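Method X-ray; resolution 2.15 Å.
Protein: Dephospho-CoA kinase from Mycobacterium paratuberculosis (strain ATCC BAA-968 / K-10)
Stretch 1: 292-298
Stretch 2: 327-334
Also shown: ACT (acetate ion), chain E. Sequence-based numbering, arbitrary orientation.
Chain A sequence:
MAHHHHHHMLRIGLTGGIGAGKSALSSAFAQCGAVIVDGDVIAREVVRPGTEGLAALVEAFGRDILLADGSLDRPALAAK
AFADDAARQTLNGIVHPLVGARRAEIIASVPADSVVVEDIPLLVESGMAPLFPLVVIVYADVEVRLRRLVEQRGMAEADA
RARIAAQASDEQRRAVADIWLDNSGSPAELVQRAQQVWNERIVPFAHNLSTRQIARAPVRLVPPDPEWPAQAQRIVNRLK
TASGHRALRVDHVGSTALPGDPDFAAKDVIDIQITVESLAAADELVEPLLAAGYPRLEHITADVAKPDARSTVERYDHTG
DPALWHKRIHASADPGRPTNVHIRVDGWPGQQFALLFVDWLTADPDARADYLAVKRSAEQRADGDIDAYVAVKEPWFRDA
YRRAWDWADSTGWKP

Stretch 1 (292-298) AGYPRLE
Stretch 2 327-334: KRIHASAD

Four direct hydrogen bonds join the stretches, three of them between backbones. Ala333 N donates to Gly293 O (3.0 Å, N-H...O angle 170°), Ala331 N to Pro295 O (3.0 Å, 158°) and Leu297 N to Ile329 O (3.0 Å, 159°). The register follows: CA of Arg296 lies 4.0 Å from CA of His330, where the backbones form a single beta bridge, and CA of Tyr294 lies 4.4 Å from CA of Ser332. Residue numbers run oppositely along this ladder, yet the end-to-end directions are 131° apart, so the segments are far from strictly antiparallel. Stretch 2 is strand through Ala331; phi/psi is -148/133 at Ile329, -116/170 at His330 and -149/161 at Ala331. Stretch 1 is extended from Tyr294 (-133/91) through Pro295 (-63/154) and Arg296 (-86/143) to Leu297 (-86/106).

The fourth bond uses a side chain. His330, chi1 m and chi2 -126°, sends ND1 to Tyr294 O (3.1 Å, 167°), so ND1 carries hydrogen. Pro295 has no NH to offer Ala331 O, and its N stays 3.4 Å from that oxygen without bonding; Tyr294 CA supplies a CA-H...O contact to Ala331 O instead (3.2 Å, 137° at H).

Two waters extend the network. One accepts from Arg296 NH1 (2.6 Å) and hydrogen-bonds His330 NE2 (3.0 Å); the other donates to Leu297 O (2.7 Å) and accepts from Ile329 N (3.1 Å).

Arg296 (t, t, p, chi4 177°) lays CB over one face of the His330 ring, 3.7 Å from its centroid and 18° off the normal. Its NH2 forms a salt bridge with Glu298 OE2 (2.6 Å). Arg296 NH1 nevertheless lies 3.8 Å from Arg328 NE, a like-charge approach. Arg328 (m, m, t, -104°) binds acetate, NH1 to O at 3.0 Å and NH2 to OXT at 2.7 Å, while NH1 also donates to Lys327 O (3.0 Å).

Packing completes the 548 Å² contact, summed over both sides. Leu297 (m, t) sets CB 4.2 Å from Ile329 CG2 and CD1 4.5 Å from Ala331 CB; Ile329 is t, t. Pro295, C-gamma exo, brings CD within 3.9 Å of Ala333 CB, apolar against apolar. The buried Tyr294 ring (m, chi2 87°) has CE2 3.8 Å from Ser332 CB, and its OH is satisfied elsewhere in the structure. Ser332 OG (chi1 t) accepts from Asp334 N at 2.9 Å. Gly293, at 114/13, is the first residue after a helix to leave helical phi/psi, in a Schellman motif; a CB there would jam against the preceding carbonyl O.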

# COMPACT_ATOMS: atom_id res chain seq x y z
N ALA A 292 -5.23 -0.08 -7.49
CA ALA A 292 -4.40 -0.00 -6.29
C ALA A 292 -5.05 -0.63 -5.07
O ALA A 292 -4.44 -0.63 -4.00
CB ALA A 292 -4.03 1.45 -5.98
N GLY A 293 -6.27 -1.16 -5.19
CA GLY A 293 -6.90 -1.91 -4.12
C GLY A 293 -8.14 -1.29 -3.48
O GLY A 293 -8.60 -1.79 -2.44
N TYR A 294 -8.74 -0.26 -4.09
CA TYR A 294 -9.76 0.56 -3.43
C TYR A 294 -10.98 0.76 -4.33
O TYR A 294 -11.02 1.72 -5.11
CB TYR A 294 -9.18 1.92 -3.02
CG TYR A 294 -7.93 1.82 -2.16
CD1 TYR A 294 -6.66 1.72 -2.73
CD2 TYR A 294 -8.03 1.86 -0.77
CE1 TYR A 294 -5.52 1.62 -1.94
CE2 TYR A 294 -6.91 1.78 0.03
CZ TYR A 294 -5.65 1.66 -0.55
OH TYR A 294 -4.55 1.55 0.27
N PRO A 295 -11.98 -0.12 -4.25
CA PRO A 295 -13.23 0.13 -4.98
C PRO A 295 -13.91 1.40 -4.48
O PRO A 295 -13.78 1.79 -3.32
CB PRO A 295 -14.09 -1.12 -4.69
CG PRO A 295 -13.07 -2.21 -4.34
CD PRO A 295 -11.95 -1.45 -3.62
N ARG A 296 -14.71 2.00 -5.37
CA ARG A 296 -15.50 3.17 -5.00
C ARG A 296 -16.84 2.77 -4.38
O ARG A 296 -17.46 1.78 -4.79
CB ARG A 296 -15.75 4.05 -6.22
CG ARG A 296 -16.57 5.32 -5.88
CD ARG A 296 -16.26 6.45 -6.84
NE ARG A 296 -17.11 6.40 -8.02
CZ ARG A 296 -17.08 7.31 -9.00
NH1 ARG A 296 -16.20 8.34 -8.93
NH2 ARG A 296 -17.91 7.19 -10.03
N LEU A 297 -17.29 3.53 -3.38
CA LEU A 297 -18.67 3.43 -2.89
C LEU A 297 -19.52 4.34 -3.77
O LEU A 297 -19.47 5.56 -3.64
CB LEU A 297 -18.76 3.81 -1.42
CG LEU A 297 -17.98 2.79 -0.58
CD1 LEU A 297 -17.57 3.34 0.76
CD2 LEU A 297 -18.83 1.54 -0.40
N GLU A 298 -20.30 3.73 -4.65
CA GLU A 298 -20.87 4.47 -5.77
C GLU A 298 -21.94 5.47 -5.32
O GLU A 298 -22.09 6.53 -5.95
CB GLU A 298 -21.43 3.49 -6.81
CG GLU A 298 -21.29 3.96 -8.26
CD GLU A 298 -19.84 4.29 -8.67
OE1 GLU A 298 -18.90 3.53 -8.34
OE2 GLU A 298 -19.65 5.33 -9.34
N LYS A 327 -18.34 15.05 -2.70
CA LYS A 327 -17.07 14.34 -2.63
C LYS A 327 -17.21 13.00 -3.35
O LYS A 327 -18.29 12.65 -3.86
CB LYS A 327 -16.63 14.13 -1.17
CG LYS A 327 -17.51 13.12 -0.40
CD LYS A 327 -16.93 12.82 1.00
CE LYS A 327 -17.57 11.59 1.64
NZ LYS A 327 -16.98 11.31 2.99
N ARG A 328 -16.11 12.25 -3.39
CA ARG A 328 -16.18 10.81 -3.65
C ARG A 328 -15.54 10.08 -2.47
O ARG A 328 -14.82 10.69 -1.68
CB ARG A 328 -15.49 10.42 -4.98
CG ARG A 328 -15.97 11.19 -6.23
CD ARG A 328 -17.41 10.86 -6.65
NE ARG A 328 -17.83 11.63 -7.85
CZ ARG A 328 -18.65 12.69 -7.85
NH1 ARG A 328 -19.17 13.17 -6.72
NH2 ARG A 328 -18.97 13.27 -9.00
N ILE A 329 -15.81 8.78 -2.34
CA ILE A 329 -15.18 8.00 -1.29
C ILE A 329 -14.99 6.57 -1.79
O ILE A 329 -15.88 5.99 -2.43
CB ILE A 329 -15.98 8.04 0.04
CG1 ILE A 329 -15.30 7.18 1.13
CG2 ILE A 329 -17.43 7.63 -0.18
CD1 ILE A 329 -16.10 7.19 2.53
N HIS A 330 -13.79 6.05 -1.58
CA HIS A 330 -13.43 4.67 -1.86
C HIS A 330 -13.09 4.00 -0.54
O HIS A 330 -12.92 4.66 0.49
CB HIS A 330 -12.21 4.59 -2.80
CG HIS A 330 -12.42 5.21 -4.14
ND1 HIS A 330 -12.19 4.53 -5.32
CD2 HIS A 330 -12.78 6.47 -4.51
CE1 HIS A 330 -12.44 5.32 -6.34
NE2 HIS A 330 -12.78 6.51 -5.88
N ALA A 331 -12.94 2.68 -0.57
CA ALA A 331 -12.43 2.02 0.63
C ALA A 331 -11.63 0.79 0.21
O ALA A 331 -11.78 0.28 -0.90
CB ALA A 331 -13.54 1.61 1.61
N SER A 332 -10.78 0.32 1.12
CA SER A 332 -9.93 -0.82 0.78
C SER A 332 -10.75 -2.09 0.68
O SER A 332 -11.69 -2.30 1.44
CB SER A 332 -8.83 -1.01 1.82
OG SER A 332 -8.07 -2.16 1.51
N ALA A 333 -10.39 -2.94 -0.28
CA ALA A 333 -10.94 -4.29 -0.39
C ALA A 333 -10.16 -5.30 0.46
O ALA A 333 -10.53 -6.48 0.46
CB ALA A 333 -10.93 -4.74 -1.86
N ASP A 334 -9.10 -4.88 1.14
CA ASP A 334 -8.23 -5.79 1.89
C ASP A 334 -8.75 -5.94 3.31
O ASP A 334 -8.66 -4.98 4.09
CB ASP A 334 -6.80 -5.24 1.88
CG ASP A 334 -5.80 -6.15 2.59
OD1 ASP A 334 -6.18 -7.19 3.16
OD2 ASP A 334 -4.59 -5.83 2.55
C ACT E . -21.31 15.69 -8.27
O ACT E . -21.32 15.17 -7.11
OXT ACT E . -20.64 15.33 -9.30
CH3 ACT E . -22.25 16.96 -8.45
O HOH W 1 -13.93 8.65 -7.60
O HOH W 2 -18.26 7.95 -4.10